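Local atomic coordinates of V-type ATP synthase alpha chain (Nanoarchaeum equitans Kin4-M, PDB entry 5BN3), a protein that belongs to the alpha/beta family of rotary ATPase subunits, joining a beta-barrel, a barrel-sandwich and a P-loop nucleotide-binding domain to a helical C-terminal domain. Residues 13-18 with 40-45; 140-145 with 309-314; 244-249 with 281-286; 398-403 with 422-427. All blocks are in the same frame, centred on the assembly; numbering follows the deposited sequence.

Interaction 1: 13-18 with 40-45; sequences IAKGKF and NDKAYI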
loop_
_atom_site.group_PDB
_atom_site.type_symbol
_atom_site.label_atom_id
_atom_site.label_comp_id
_atom_site.label_asym_id
_atom_site.label_seq_id
_atom_site.Cartn_x
_atom_site.Cartn_y
_atom_site.Cartn_z
ATOM N N ILE A 13 -13.277 -21.997 -24.500
ATOM C CA ILE A 13 -13.522 -21.272 -25.741
ATOM C C ILE A 13 -13.834 -22.273 -26.847
ATOM O O ILE A 13 -13.098 -23.246 -27.042
ATOM C CB ILE A 13 -12.320 -20.389 -26.140
ATOM C CG1 ILE A 13 -12.025 -19.374 -25.034
ATOM C CG2 ILE A 13 -12.595 -19.662 -27.448
ATOM C CD1 ILE A 13 -10.765 -18.560 -25.257
ATOM N N ALA A 14 -14.932 -22.042 -27.560
ATOM C CA ALA A 14 -15.358 -22.948 -28.620
ATOM C C ALA A 14 -15.634 -22.211 -29.923
ATOM O O ALA A 14 -16.125 -21.082 -29.915
ATOM C CB ALA A 14 -16.591 -23.726 -28.187
ATOM N N LYS A 15 -15.314 -22.857 -31.041
ATOM C CA LYS A 15 -15.716 -22.356 -32.350
ATOM C C LYS A 15 -17.055 -22.974 -32.731
ATOM O O LYS A 15 -17.297 -24.153 -32.466
ATOM C CB LYS A 15 -14.672 -22.701 -33.416
ATOM C CG LYS A 15 -13.615 -21.631 -33.652
ATOM C CD LYS A 15 -12.974 -21.817 -35.025
ATOM C CE LYS A 15 -11.936 -20.744 -35.328
ATOM N NZ LYS A 15 -10.603 -21.049 -34.739
ATOM N N GLY A 16 -17.923 -22.180 -33.349
ATOM C CA GLY A 16 -19.215 -22.675 -33.788
ATOM C C GLY A 16 -20.305 -21.621 -33.785
ATOM O O GLY A 16 -20.024 -20.422 -33.844
ATOM N N LYS A 17 -21.555 -22.071 -33.727
ATOM C CA LYS A 17 -22.697 -21.165 -33.681
ATOM C C LYS A 17 -23.388 -21.246 -32.324
ATOM O O LYS A 17 -23.859 -22.313 -31.921
ATOM C CB LYS A 17 -23.678 -21.491 -34.794
ATOM N N PHE A 18 -23.454 -20.118 -31.625
ATOM C CA PHE A 18 -24.033 -20.088 -30.287
ATOM C C PHE A 18 -24.874 -18.837 -30.059
ATOM O O PHE A 18 -24.820 -17.890 -30.843
ATOM C CB PHE A 18 -22.926 -20.154 -29.231
ATOM C CG PHE A 18 -22.086 -21.398 -29.302
ATOM C CD1 PHE A 18 -22.467 -22.546 -28.628
ATOM C CD2 PHE A 18 -20.908 -21.415 -30.035
ATOM C CE1 PHE A 18 -21.691 -23.691 -28.684
ATOM C CE2 PHE A 18 -20.126 -22.555 -30.093
ATOM C CZ PHE A 18 -20.520 -23.695 -29.418
ATOM N N ASN A 40 -17.249 -13.088 -32.881
ATOM C CA ASN A 40 -17.316 -13.684 -34.216
ATOM C C ASN A 40 -17.797 -15.134 -34.201
ATOM O O ASN A 40 -18.962 -15.409 -33.907
ATOM C CB ASN A 40 -15.967 -13.576 -34.940
ATOM C CG ASN A 40 -15.618 -12.150 -35.312
ATOM O OD1 ASN A 40 -16.472 -11.388 -35.766
ATOM N ND2 ASN A 40 -14.357 -11.781 -35.120
ATOM N N ASP A 41 -16.892 -16.054 -34.516
ATOM C CA ASP A 41 -17.218 -17.474 -34.573
ATOM C C ASP A 41 -16.890 -18.187 -33.265
ATOM O O ASP A 41 -17.132 -19.390 -33.121
ATOM C CB ASP A 41 -16.466 -18.136 -35.728
ATOM C CG ASP A 41 -14.999 -17.750 -35.762
ATOM O OD1 ASP A 41 -14.664 -16.629 -35.324
ATOM O OD2 ASP A 41 -14.180 -18.566 -36.230
ATOM N N LYS A 42 -16.339 -17.440 -32.314
ATOM C CA LYS A 42 -15.939 -18.002 -31.029
ATOM C C LYS A 42 -16.990 -17.761 -29.952
ATOM O O LYS A 42 -17.690 -16.746 -29.968
ATOM C CB LYS A 42 -14.613 -17.389 -30.577
ATOM C CG LYS A 42 -13.516 -17.415 -31.623
ATOM C CD LYS A 42 -12.339 -16.564 -31.175
ATOM C CE LYS A 42 -11.055 -17.374 -31.105
ATOM N NZ LYS A 42 -10.500 -17.681 -32.449
ATOM N N ALA A 43 -17.089 -18.696 -29.013
ATOM C CA ALA A 43 -17.953 -18.521 -27.849
ATOM C C ALA A 43 -17.164 -18.705 -26.563
ATOM O O ALA A 43 -16.359 -19.633 -26.444
ATOM C CB ALA A 43 -19.109 -19.492 -27.889
ATOM N N TYR A 44 -17.401 -17.822 -25.600
ATOM C CA TYR A 44 -16.764 -17.929 -24.295
ATOM C C TYR A 44 -17.743 -18.557 -23.314
ATOM O O TYR A 44 -18.828 -18.024 -23.068
ATOM C CB TYR A 44 -16.271 -16.559 -23.823
ATOM C CG TYR A 44 -15.166 -16.010 -24.700
ATOM C CD1 TYR A 44 -15.454 -15.366 -25.895
ATOM C CD2 TYR A 44 -13.832 -16.155 -24.342
ATOM C CE1 TYR A 44 -14.447 -14.872 -26.705
ATOM C CE2 TYR A 44 -12.817 -15.664 -25.145
ATOM C CZ TYR A 44 -13.131 -15.024 -26.325
ATOM O OH TYR A 44 -12.124 -14.536 -27.126
ATOM N N ILE A 45 -17.355 -19.704 -22.772
ATOM C CA ILE A 45 -18.256 -20.532 -21.988
ATOM C C ILE A 45 -17.717 -20.757 -20.580
ATOM O O ILE A 45 -16.581 -21.209 -20.413
ATOM C CB ILE A 45 -18.435 -21.906 -22.668
ATOM C CG1 ILE A 45 -19.042 -21.729 -24.063
ATOM C CG2 ILE A 45 -19.298 -22.821 -21.821
ATOM C CD1 ILE A 45 -18.713 -22.855 -25.020
#
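Ile13 lies beside Tyr44 in a non-hydrogen-bonded pair of two antiparallel strands, 13-15 and 42-45, the two side chains pointing the same way. Ile13 CG1, anti to the carbonyl carbon (chi1 -59°), lies against CD2 and CE2 of Tyr44, and CD1 beyond it comes to 3.6 Å from Tyr44 CE2; the phenol hydroxyl itself is taken by Glu39. Ala14 makes the hydrogen-bonded pair with Ala43: Ala14 N gives to Ala43 O at 3.0 Å, and Ala43 N returns a bond of 2.7 Å to Ala14 O. On the face they share, Ala14 CB touches Ile45 CD1 (3.9 Å). Lys15 returns to the side of Ile13 and runs alongside Asp41, its CE 3.3 Å from Asp41 OD2, while Lys15 NZ comes within 4.1 Å of Lys42 NZ. That closeness of two like charges is probably eased by the Asp41 carboxylate. Gly16 leaves the strand but still bonds through N to Asp41 O (2.9 Å); its phi of 150° would jam a CB against the preceding carbonyl oxygen. Phe18 then folds back, bringing CD2 to 3.4 Å from Ala43 CB. The pair belongs to the beta-barrel domain, and Tyr35 of a NEQ263 chain packs on Ile13 and Lys42. Strand 3-8 bonds to the other edge of 11-15 and strand 31-39 to that of 42-47, while Val24 and Val60, from strands 23-26 and 60-61, pack on Phe18.

Interaction 2: 140-145 with 309-314; sequences FEHRII and RDQGYS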
loop_
_atom_site.group_PDB
_atom_site.type_symbol
_atom_site.label_atom_id
_atom_site.label_comp_id
_atom_site.label_asym_id
_atom_site.label_seq_id
_atom_site.Cartn_x
_atom_site.Cartn_y
_atom_site.Cartn_z
ATOM N N PHE A 140 -47.092 -27.877 4.573
ATOM C CA PHE A 140 -47.059 -26.560 3.948
ATOM C C PHE A 140 -48.035 -26.483 2.778
ATOM O O PHE A 140 -48.047 -27.363 1.912
ATOM C CB PHE A 140 -45.643 -26.228 3.471
ATOM C CG PHE A 140 -45.497 -24.830 2.940
ATOM C CD1 PHE A 140 -45.276 -23.768 3.802
ATOM C CD2 PHE A 140 -45.575 -24.577 1.578
ATOM C CE1 PHE A 140 -45.141 -22.478 3.321
ATOM C CE2 PHE A 140 -45.442 -23.287 1.088
ATOM C CZ PHE A 140 -45.225 -22.238 1.961
ATOM N N GLU A 141 -48.848 -25.430 2.751
ATOM C CA GLU A 141 -49.775 -25.223 1.643
ATOM C C GLU A 141 -49.052 -24.628 0.432
ATOM O O GLU A 141 -48.951 -23.408 0.284
ATOM C CB GLU A 141 -50.944 -24.323 2.058
ATOM C CG GLU A 141 -51.962 -24.094 0.948
ATOM C CD GLU A 141 -53.035 -23.087 1.315
ATOM O OE1 GLU A 141 -53.033 -21.979 0.738
ATOM O OE2 GLU A 141 -53.891 -23.406 2.168
ATOM N N HIS A 142 -48.549 -25.499 -0.434
ATOM C CA HIS A 142 -47.878 -25.051 -1.645
ATOM C C HIS A 142 -48.916 -24.585 -2.654
ATOM O O HIS A 142 -49.787 -25.355 -3.067
ATOM C CB HIS A 142 -47.033 -26.180 -2.235
ATOM C CG HIS A 142 -46.029 -25.721 -3.247
ATOM N ND1 HIS A 142 -44.719 -26.153 -3.237
ATOM C CD2 HIS A 142 -46.142 -24.886 -4.303
ATOM C CE1 HIS A 142 -44.069 -25.595 -4.240
ATOM N NE2 HIS A 142 -44.907 -24.823 -4.907
ATOM N N ARG A 143 -48.828 -23.320 -3.044
ATOM C CA ARG A 143 -49.771 -22.754 -3.993
ATOM C C ARG A 143 -49.259 -22.880 -5.421
ATOM O O ARG A 143 -48.207 -22.341 -5.770
ATOM C CB ARG A 143 -50.078 -21.300 -3.627
ATOM C CG ARG A 143 -50.863 -21.188 -2.324
ATOM C CD ARG A 143 -50.774 -19.813 -1.695
ATOM N NE ARG A 143 -51.396 -19.794 -0.371
ATOM C CZ ARG A 143 -51.288 -18.796 0.500
ATOM N NH1 ARG A 143 -50.576 -17.719 0.198
ATOM N NH2 ARG A 143 -51.887 -18.876 1.678
ATOM N N ILE A 144 -50.004 -23.618 -6.236
ATOM C CA ILE A 144 -49.630 -23.822 -7.628
ATOM C C ILE A 144 -50.002 -22.584 -8.431
ATOM O O ILE A 144 -51.169 -22.372 -8.762
ATOM C CB ILE A 144 -50.309 -25.071 -8.221
ATOM C CG1 ILE A 144 -50.114 -26.269 -7.287
ATOM C CG2 ILE A 144 -49.761 -25.373 -9.611
ATOM C CD1 ILE A 144 -48.653 -26.597 -6.993
ATOM N N ILE A 145 -49.006 -21.754 -8.720
ATOM C CA ILE A 145 -49.223 -20.547 -9.501
ATOM C C ILE A 145 -48.826 -20.792 -10.950
ATOM O O ILE A 145 -47.737 -21.298 -11.230
ATOM C CB ILE A 145 -48.452 -19.339 -8.920
ATOM C CG1 ILE A 145 -46.985 -19.698 -8.676
ATOM C CG2 ILE A 145 -49.095 -18.876 -7.617
ATOM C CD1 ILE A 145 -46.140 -18.518 -8.234
ATOM N N ARG A 309 -42.423 -16.183 -2.818
ATOM C CA ARG A 309 -42.940 -14.832 -2.626
ATOM C C ARG A 309 -44.179 -14.612 -3.491
ATOM O O ARG A 309 -45.158 -14.005 -3.052
ATOM C CB ARG A 309 -41.868 -13.800 -2.985
ATOM C CG ARG A 309 -42.343 -12.353 -2.920
ATOM C CD ARG A 309 -41.499 -11.468 -3.816
ATOM N NE ARG A 309 -41.670 -11.817 -5.226
ATOM C CZ ARG A 309 -40.954 -11.304 -6.220
ATOM N NH1 ARG A 309 -40.004 -10.413 -5.967
ATOM N NH2 ARG A 309 -41.182 -11.687 -7.468
ATOM N N ASP A 310 -44.134 -15.119 -4.719
ATOM C CA ASP A 310 -45.236 -14.955 -5.663
ATOM C C ASP A 310 -46.504 -15.698 -5.234
ATOM O O ASP A 310 -47.595 -15.415 -5.729
ATOM C CB ASP A 310 -44.802 -15.410 -7.061
ATOM C CG ASP A 310 -43.751 -14.503 -7.674
ATOM O OD1 ASP A 310 -43.622 -13.341 -7.231
ATOM O OD2 ASP A 310 -43.062 -14.954 -8.613
ATOM N N GLN A 311 -46.360 -16.648 -4.314
ATOM C CA GLN A 311 -47.508 -17.372 -3.779
ATOM C C GLN A 311 -48.163 -16.586 -2.650
ATOM O O GLN A 311 -49.167 -17.017 -2.085
ATOM C CB GLN A 311 -47.087 -18.757 -3.270
ATOM C CG GLN A 311 -46.509 -19.676 -4.338
ATOM C CD GLN A 311 -46.015 -20.994 -3.774
ATOM O OE1 GLN A 311 -46.522 -21.483 -2.762
ATOM N NE2 GLN A 311 -45.012 -21.574 -4.424
ATOM N N GLY A 312 -47.589 -15.434 -2.319
ATOM C CA GLY A 312 -48.123 -14.605 -1.253
ATOM C C GLY A 312 -47.560 -15.005 0.096
ATOM O O GLY A 312 -48.223 -14.870 1.127
ATOM N N TYR A 313 -46.327 -15.499 0.089
ATOM C CA TYR A 313 -45.666 -15.914 1.319
ATOM C C TYR A 313 -44.496 -14.996 1.663
ATOM O O TYR A 313 -44.002 -14.249 0.815
ATOM C CB TYR A 313 -45.176 -17.362 1.203
ATOM C CG TYR A 313 -46.271 -18.404 1.293
ATOM C CD1 TYR A 313 -47.026 -18.546 2.449
ATOM C CD2 TYR A 313 -46.526 -19.266 0.237
ATOM C CE1 TYR A 313 -48.020 -19.504 2.542
ATOM C CE2 TYR A 313 -47.519 -20.229 0.321
ATOM C CZ TYR A 313 -48.261 -20.342 1.477
ATOM O OH TYR A 313 -49.248 -21.295 1.573
ATOM N N SER A 314 -44.060 -15.052 2.919
ATOM C CA SER A 314 -42.864 -14.335 3.344
ATOM C C SER A 314 -41.688 -15.304 3.310
ATOM O O SER A 314 -41.780 -16.428 3.812
ATOM C CB SER A 314 -43.041 -13.754 4.747
ATOM O OG SER A 314 -43.172 -14.776 5.715
#
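Asp310 and Gln311 meet strand 140-145 in a type I turn, Arg309 to Gly312, that closes helix 293-309 with a Schellman motif and sets the nucleotide-binding domain against the barrel-sandwich domain. Asp310 offers its CB to Ile145 CD1 at 3.6 Å; its carboxylate is held by Arg309 and by Arg188. Gln311 points at the strand, chain extended beyond CG. Its OE1 accepts from Arg143 N (3.0 Å), the donor lying well above the amide plane, while its backbone O takes Arg143 NH1 at 2.8 Å, almost exactly in the guanidinium plane. Gly312, at phi 87°, turns the chain from the helix toward strand 314-320. Tyr313 then enters between two side chains of the strand. Phe140 CZ rests over one face of its ring, the two ring planes 44° apart; the Arg143 guanidinium lies flat on the opposite face, centres 4.2 Å apart. Glu141 fixes that guanidinium from the side, with Arg143 NE bonded to Glu141 OE1 at 2.9 Å. The cation is thus held in its plane by an acid and a carbonyl while an aromatic face supports it. At the ring's end, Tyr313 OH gives a very short 2.5 Å hydrogen bond to Glu141 O.

Interaction 3: 244-249 with 281-286; sequences IVIYIG and ILIANT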
loop_
_atom_site.group_PDB
_atom_site.type_symbol
_atom_site.label_atom_id
_atom_site.label_comp_id
_atom_site.label_asym_id
_atom_site.label_seq_id
_atom_site.Cartn_x
_atom_site.Cartn_y
_atom_site.Cartn_z
ATOM N N ILE A 244 -41.090 -19.430 4.561
ATOM C CA ILE A 244 -40.083 -20.218 3.859
ATOM C C ILE A 244 -38.679 -19.698 4.178
ATOM O O ILE A 244 -38.459 -18.487 4.238
ATOM C CB ILE A 244 -40.313 -20.172 2.329
ATOM C CG1 ILE A 244 -41.658 -20.808 1.973
ATOM C CG2 ILE A 244 -39.193 -20.885 1.587
ATOM C CD1 ILE A 244 -41.730 -22.286 2.293
ATOM N N VAL A 245 -37.743 -20.618 4.398
ATOM C CA VAL A 245 -36.342 -20.266 4.606
ATOM C C VAL A 245 -35.476 -20.934 3.543
ATOM O O VAL A 245 -35.552 -22.148 3.341
ATOM C CB VAL A 245 -35.852 -20.699 6.002
ATOM C CG1 VAL A 245 -34.355 -20.466 6.141
ATOM C CG2 VAL A 245 -36.599 -19.950 7.080
ATOM N N ILE A 246 -34.663 -20.141 2.856
ATOM C CA ILE A 246 -33.719 -20.682 1.886
ATOM C C ILE A 246 -32.292 -20.386 2.327
ATOM O O ILE A 246 -31.889 -19.224 2.408
ATOM C CB ILE A 246 -33.961 -20.093 0.491
ATOM C CG1 ILE A 246 -35.364 -20.469 0.017
ATOM C CG2 ILE A 246 -32.916 -20.594 -0.495
ATOM C CD1 ILE A 246 -35.856 -19.633 -1.120
ATOM N N TYR A 247 -31.533 -21.436 2.623
ATOM C CA TYR A 247 -30.142 -21.269 3.026
ATOM C C TYR A 247 -29.213 -21.612 1.868
ATOM O O TYR A 247 -29.179 -22.755 1.407
ATOM C CB TYR A 247 -29.812 -22.143 4.241
ATOM C CG TYR A 247 -28.553 -21.710 4.958
ATOM C CD1 TYR A 247 -27.305 -22.135 4.530
ATOM C CD2 TYR A 247 -28.616 -20.874 6.062
ATOM C CE1 TYR A 247 -26.154 -21.736 5.180
ATOM C CE2 TYR A 247 -27.471 -20.472 6.720
ATOM C CZ TYR A 247 -26.244 -20.906 6.274
ATOM O OH TYR A 247 -25.101 -20.506 6.927
ATOM N N ILE A 248 -28.465 -20.619 1.399
ATOM C CA ILE A 248 -27.503 -20.839 0.330
ATOM C C ILE A 248 -26.088 -20.953 0.885
ATOM O O ILE A 248 -25.511 -19.967 1.353
ATOM C CB ILE A 248 -27.537 -19.704 -0.714
ATOM C CG1 ILE A 248 -28.979 -19.395 -1.125
ATOM C CG2 ILE A 248 -26.704 -20.077 -1.930
ATOM C CD1 ILE A 248 -29.095 -18.282 -2.153
ATOM N N GLY A 249 -25.535 -22.159 0.837
ATOM C CA GLY A 249 -24.139 -22.362 1.169
ATOM C C GLY A 249 -23.293 -22.096 -0.058
ATOM O O GLY A 249 -23.069 -22.992 -0.875
ATOM N N ILE A 281 -35.301 -24.919 2.471
ATOM C CA ILE A 281 -34.658 -25.403 1.252
ATOM C C ILE A 281 -33.162 -25.119 1.337
ATOM O O ILE A 281 -32.754 -23.990 1.620
ATOM C CB ILE A 281 -35.228 -24.715 -0.001
ATOM C CG1 ILE A 281 -36.744 -24.911 -0.072
ATOM C CG2 ILE A 281 -34.564 -25.254 -1.261
ATOM C CD1 ILE A 281 -37.401 -24.162 -1.208
ATOM N N LEU A 282 -32.348 -26.143 1.093
ATOM C CA LEU A 282 -30.897 -26.004 1.175
ATOM C C LEU A 282 -30.262 -26.035 -0.208
ATOM O O LEU A 282 -30.512 -26.947 -0.997
ATOM C CB LEU A 282 -30.294 -27.115 2.039
ATOM C CG LEU A 282 -30.685 -27.188 3.515
ATOM C CD1 LEU A 282 -29.811 -28.192 4.255
ATOM C CD2 LEU A 282 -30.581 -25.826 4.159
ATOM N N ILE A 283 -29.442 -25.029 -0.499
ATOM C CA ILE A 283 -28.670 -24.999 -1.737
ATOM C C ILE A 283 -27.182 -24.985 -1.404
ATOM O O ILE A 283 -26.672 -24.023 -0.824
ATOM C CB ILE A 283 -29.040 -23.782 -2.594
ATOM C CG1 ILE A 283 -30.517 -23.867 -2.982
ATOM C CG2 ILE A 283 -28.175 -23.720 -3.840
ATOM C CD1 ILE A 283 -31.086 -22.581 -3.482
ATOM N N ALA A 284 -26.491 -26.059 -1.773
ATOM C CA ALA A 284 -25.101 -26.244 -1.370
ATOM C C ALA A 284 -24.145 -26.317 -2.551
ATOM O O ALA A 284 -24.199 -27.259 -3.341
ATOM C CB ALA A 284 -24.962 -27.496 -0.521
ATOM N N ASN A 285 -23.271 -25.324 -2.660
ATOM C CA ASN A 285 -22.119 -25.424 -3.542
ATOM C C ASN A 285 -20.874 -25.122 -2.721
ATOM O O ASN A 285 -20.464 -23.969 -2.595
ATOM C CB ASN A 285 -22.233 -24.473 -4.731
ATOM C CG ASN A 285 -21.361 -24.898 -5.898
ATOM O OD1 ASN A 285 -21.724 -25.793 -6.662
ATOM N ND2 ASN A 285 -20.205 -24.258 -6.041
ATOM N N THR A 286 -20.290 -26.175 -2.156
ATOM C CA THR A 286 -19.189 -26.044 -1.207
ATOM C C THR A 286 -17.930 -25.461 -1.836
ATOM O O THR A 286 -17.828 -25.348 -3.058
ATOM C CB THR A 286 -18.862 -27.390 -0.538
ATOM O OG1 THR A 286 -18.424 -28.326 -1.530
ATOM C CG2 THR A 286 -20.091 -27.941 0.158
#
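Tyr247 and Leu282 face each other across two parallel strands, both on the side of the sheet that also carries Ala284. Tyr247 CG stands anti to the backbone N (chi1 -162°), the end of the side chain leads away from the neighbouring strand, and CB is the atom that meets Leu282 CD2 at 3.8 Å. Met257 of helix 254-263 packs on Tyr247 and Ala284, and the tyrosine also touches residues of the P-loop. The paired residues of the other face are all isoleucines: Ile246 beside Ile281, Ile248 beside Ile283. Here the branches cross at a slant, Ile246 CG2 reaching Ile283 CD1 at 4.0 Å, whereas Ile248 CG2 and Ile283 CG2 come only to 4.4 Å. Helix 293-309 covers this side, with Leu300 on Ile283 and Ile304 on Ile281. Gly249 adds only backbone: its N bonds to Ile283 O (2.7 Å) and its O accepts from Asn285 N (2.9 Å). Three more bonds complete the ladder, among them Ile283 N to Tyr247 O at 3.0 Å, nearly straight at 179°. The strands and helix 254-263 make a beta-alpha-beta unit of the P-loop nucleotide-binding domain. In this buried setting the inward-facing backbone N-H and C=O groups pair across the ladder, while Ile244 and Ile246 turn theirs to strand 314-320; the side chains joining the strands do so purely by apolar contact, leaving polar ends to partners elsewhere, such as Pro290 O for Asn285 ND2.

Interaction 4: 398-403 with 422-427; sequences VGALWA and SYTKQW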
loop_
_atom_site.group_PDB
_atom_site.type_symbol
_atom_site.label_atom_id
_atom_site.label_comp_id
_atom_site.label_asym_id
_atom_site.label_seq_id
_atom_site.Cartn_x
_atom_site.Cartn_y
_atom_site.Cartn_z
ATOM N N VAL A 398 -27.764 -2.620 0.672
ATOM C CA VAL A 398 -28.610 -3.232 1.704
ATOM C C VAL A 398 -29.172 -2.223 2.706
ATOM O O VAL A 398 -28.756 -1.064 2.732
ATOM C CB VAL A 398 -27.872 -4.362 2.457
ATOM C CG1 VAL A 398 -27.426 -5.438 1.483
ATOM C CG2 VAL A 398 -26.671 -3.807 3.218
ATOM N N GLY A 399 -30.115 -2.673 3.530
ATOM C CA GLY A 399 -30.809 -1.791 4.455
ATOM C C GLY A 399 -30.242 -1.781 5.864
ATOM O O GLY A 399 -30.647 -0.961 6.691
ATOM N N ALA A 400 -29.310 -2.690 6.144
ATOM C CA ALA A 400 -28.659 -2.733 7.452
ATOM C C ALA A 400 -27.278 -3.359 7.412
ATOM O O ALA A 400 -26.997 -4.224 6.578
ATOM C CB ALA A 400 -29.525 -3.470 8.459
ATOM N N LEU A 401 -26.427 -2.920 8.335
ATOM C CA LEU A 401 -25.122 -3.533 8.547
ATOM C C LEU A 401 -25.111 -4.257 9.886
ATOM O O LEU A 401 -25.238 -3.629 10.939
ATOM C CB LEU A 401 -24.018 -2.469 8.530
ATOM C CG LEU A 401 -22.630 -2.876 9.039
ATOM C CD1 LEU A 401 -22.096 -4.035 8.227
ATOM C CD2 LEU A 401 -21.653 -1.705 8.999
ATOM N N TRP A 402 -24.972 -5.577 9.847
ATOM C CA TRP A 402 -24.795 -6.360 11.065
ATOM C C TRP A 402 -23.326 -6.765 11.164
ATOM O O TRP A 402 -22.949 -7.883 10.813
ATOM C CB TRP A 402 -25.718 -7.584 11.056
ATOM C CG TRP A 402 -27.182 -7.217 11.122
ATOM C CD1 TRP A 402 -27.710 -6.039 11.571
ATOM C CD2 TRP A 402 -28.301 -8.026 10.714
ATOM N NE1 TRP A 402 -29.082 -6.068 11.476
ATOM C CE2 TRP A 402 -29.468 -7.270 10.956
ATOM C CE3 TRP A 402 -28.424 -9.309 10.175
ATOM C CZ2 TRP A 402 -30.748 -7.764 10.672
ATOM C CZ3 TRP A 402 -29.696 -9.796 9.897
ATOM C CH2 TRP A 402 -30.840 -9.023 10.146
ATOM N N ALA A 403 -22.499 -5.837 11.641
ATOM C CA ALA A 403 -21.045 -6.012 11.623
ATOM C C ALA A 403 -20.530 -6.882 12.760
ATOM O O ALA A 403 -20.811 -6.620 13.932
ATOM C CB ALA A 403 -20.354 -4.663 11.654
ATOM N N SER A 422 -22.440 -1.117 13.681
ATOM C CA SER A 422 -23.639 -1.646 13.031
ATOM C C SER A 422 -24.742 -0.593 12.958
ATOM O O SER A 422 -24.762 0.354 13.746
ATOM C CB SER A 422 -24.152 -2.886 13.769
ATOM O OG SER A 422 -23.185 -3.920 13.753
ATOM N N TYR A 423 -25.652 -0.761 12.000
ATOM C CA TYR A 423 -26.767 0.160 11.818
ATOM C C TYR A 423 -27.936 -0.505 11.107
ATOM O O TYR A 423 -27.769 -1.526 10.439
ATOM C CB TYR A 423 -26.328 1.405 11.027
ATOM C CG TYR A 423 -25.857 1.136 9.611
ATOM C CD1 TYR A 423 -26.764 0.906 8.582
ATOM C CD2 TYR A 423 -24.510 1.142 9.302
ATOM C CE1 TYR A 423 -26.337 0.666 7.297
ATOM C CE2 TYR A 423 -24.073 0.913 8.016
ATOM C CZ TYR A 423 -24.992 0.673 7.021
ATOM O OH TYR A 423 -24.570 0.440 5.735
ATOM N N THR A 424 -29.117 0.086 11.255
ATOM C CA THR A 424 -30.248 -0.234 10.395
ATOM C C THR A 424 -30.828 1.065 9.855
ATOM O O THR A 424 -30.899 2.063 10.573
ATOM C CB THR A 424 -31.336 -1.061 11.120
ATOM O OG1 THR A 424 -32.430 -1.306 10.225
ATOM C CG2 THR A 424 -31.852 -0.329 12.358
ATOM N N LYS A 425 -31.208 1.062 8.583
ATOM C CA LYS A 425 -31.823 2.235 7.976
ATOM C C LYS A 425 -33.337 2.078 7.948
ATOM O O LYS A 425 -34.039 2.880 7.337
ATOM C CB LYS A 425 -31.290 2.450 6.554
ATOM C CG LYS A 425 -29.796 2.726 6.464
ATOM C CD LYS A 425 -29.359 2.918 5.016
ATOM C CE LYS A 425 -30.068 4.099 4.365
ATOM N NZ LYS A 425 -29.676 5.406 4.967
ATOM N N GLN A 426 -33.834 1.044 8.619
ATOM C CA GLN A 426 -35.247 0.693 8.538
ATOM C C GLN A 426 -35.983 0.754 9.875
ATOM O O GLN A 426 -37.095 0.252 9.993
ATOM C CB GLN A 426 -35.408 -0.688 7.883
ATOM C CG GLN A 426 -34.915 -0.725 6.436
ATOM C CD GLN A 426 -34.998 -2.099 5.797
ATOM O OE1 GLN A 426 -35.486 -3.055 6.401
ATOM N NE2 GLN A 426 -34.515 -2.203 4.562
ATOM N N TRP A 427 -35.374 1.382 10.875
ATOM C CA TRP A 427 -36.033 1.531 12.170
ATOM C C TRP A 427 -37.325 2.343 12.073
ATOM O O TRP A 427 -38.280 2.081 12.804
ATOM C CB TRP A 427 -35.097 2.171 13.198
ATOM C CG TRP A 427 -35.780 2.472 14.504
ATOM C CD1 TRP A 427 -36.093 3.704 15.007
ATOM C CD2 TRP A 427 -36.253 1.518 15.463
ATOM N NE1 TRP A 427 -36.718 3.573 16.225
ATOM C CE2 TRP A 427 -36.831 2.241 16.526
ATOM C CE3 TRP A 427 -36.239 0.122 15.527
ATOM C CZ2 TRP A 427 -37.390 1.611 17.639
ATOM C CZ3 TRP A 427 -36.792 -0.499 16.630
ATOM C CH2 TRP A 427 -37.360 0.243 17.671
#
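Leu401 sits over one face of the Tyr423 ring, in a CH-pi contact with CB 3.7 Å from the ring centroid. Tyr423 CG lies between the backbone N and the carbonyl carbon (chi1 63°), on the side from which the ring can lie against Leu401 CB. The two residues are a hydrogen-bonded pair of a short antiparallel ladder: Leu401 N to Tyr423 O at 2.9 Å, Tyr423 N to Leu401 O at 3.1 Å. Two residues on, Lys425 N bonds to Gly399 O (2.8 Å); at the other end Ser422 OG accepts from Ala403 N at 2.9 Å. Behind these, Thr424 OG1 takes Gln426 N in an ST turn and bonds to Pro212 O, while Ser422 OG reaches Asn418 O. Leu395 of helix 389-395 packs on Leu401 and Tyr423. Lys425 NZ forms a salt bridge with Glu141 of a NEQ263 chain. The ladder thus joins two largely irregular segments of the nucleotide-binding region by backbone bonds, and its serine and threonine hydroxyls extend that bonding to further backbone groups.

In the fold
Interaction 3 is the buried core, parallel strands deep in the nucleotide-binding domain, and interaction 4 is also buried; like interaction 1 it meets a NEQ263 chain. Interactions 1 and 2 are partly buried. Interaction 1 stands apart in the beta-barrel, its centre about 33 Å or more from the centres of the others. Interactions 2 and 3 touch: Phe140 CZ packs on Ile244 CD1, and helix 293-309, which ends at the turn of 309-314, also packs on 281-286. Chemistry follows place. Aliphatic chains fill interaction 3, charged and aromatic groups bind two domains in interaction 2, lysines gather on one face of interaction 1, and hydroxyls supplement the backbone in interaction 4.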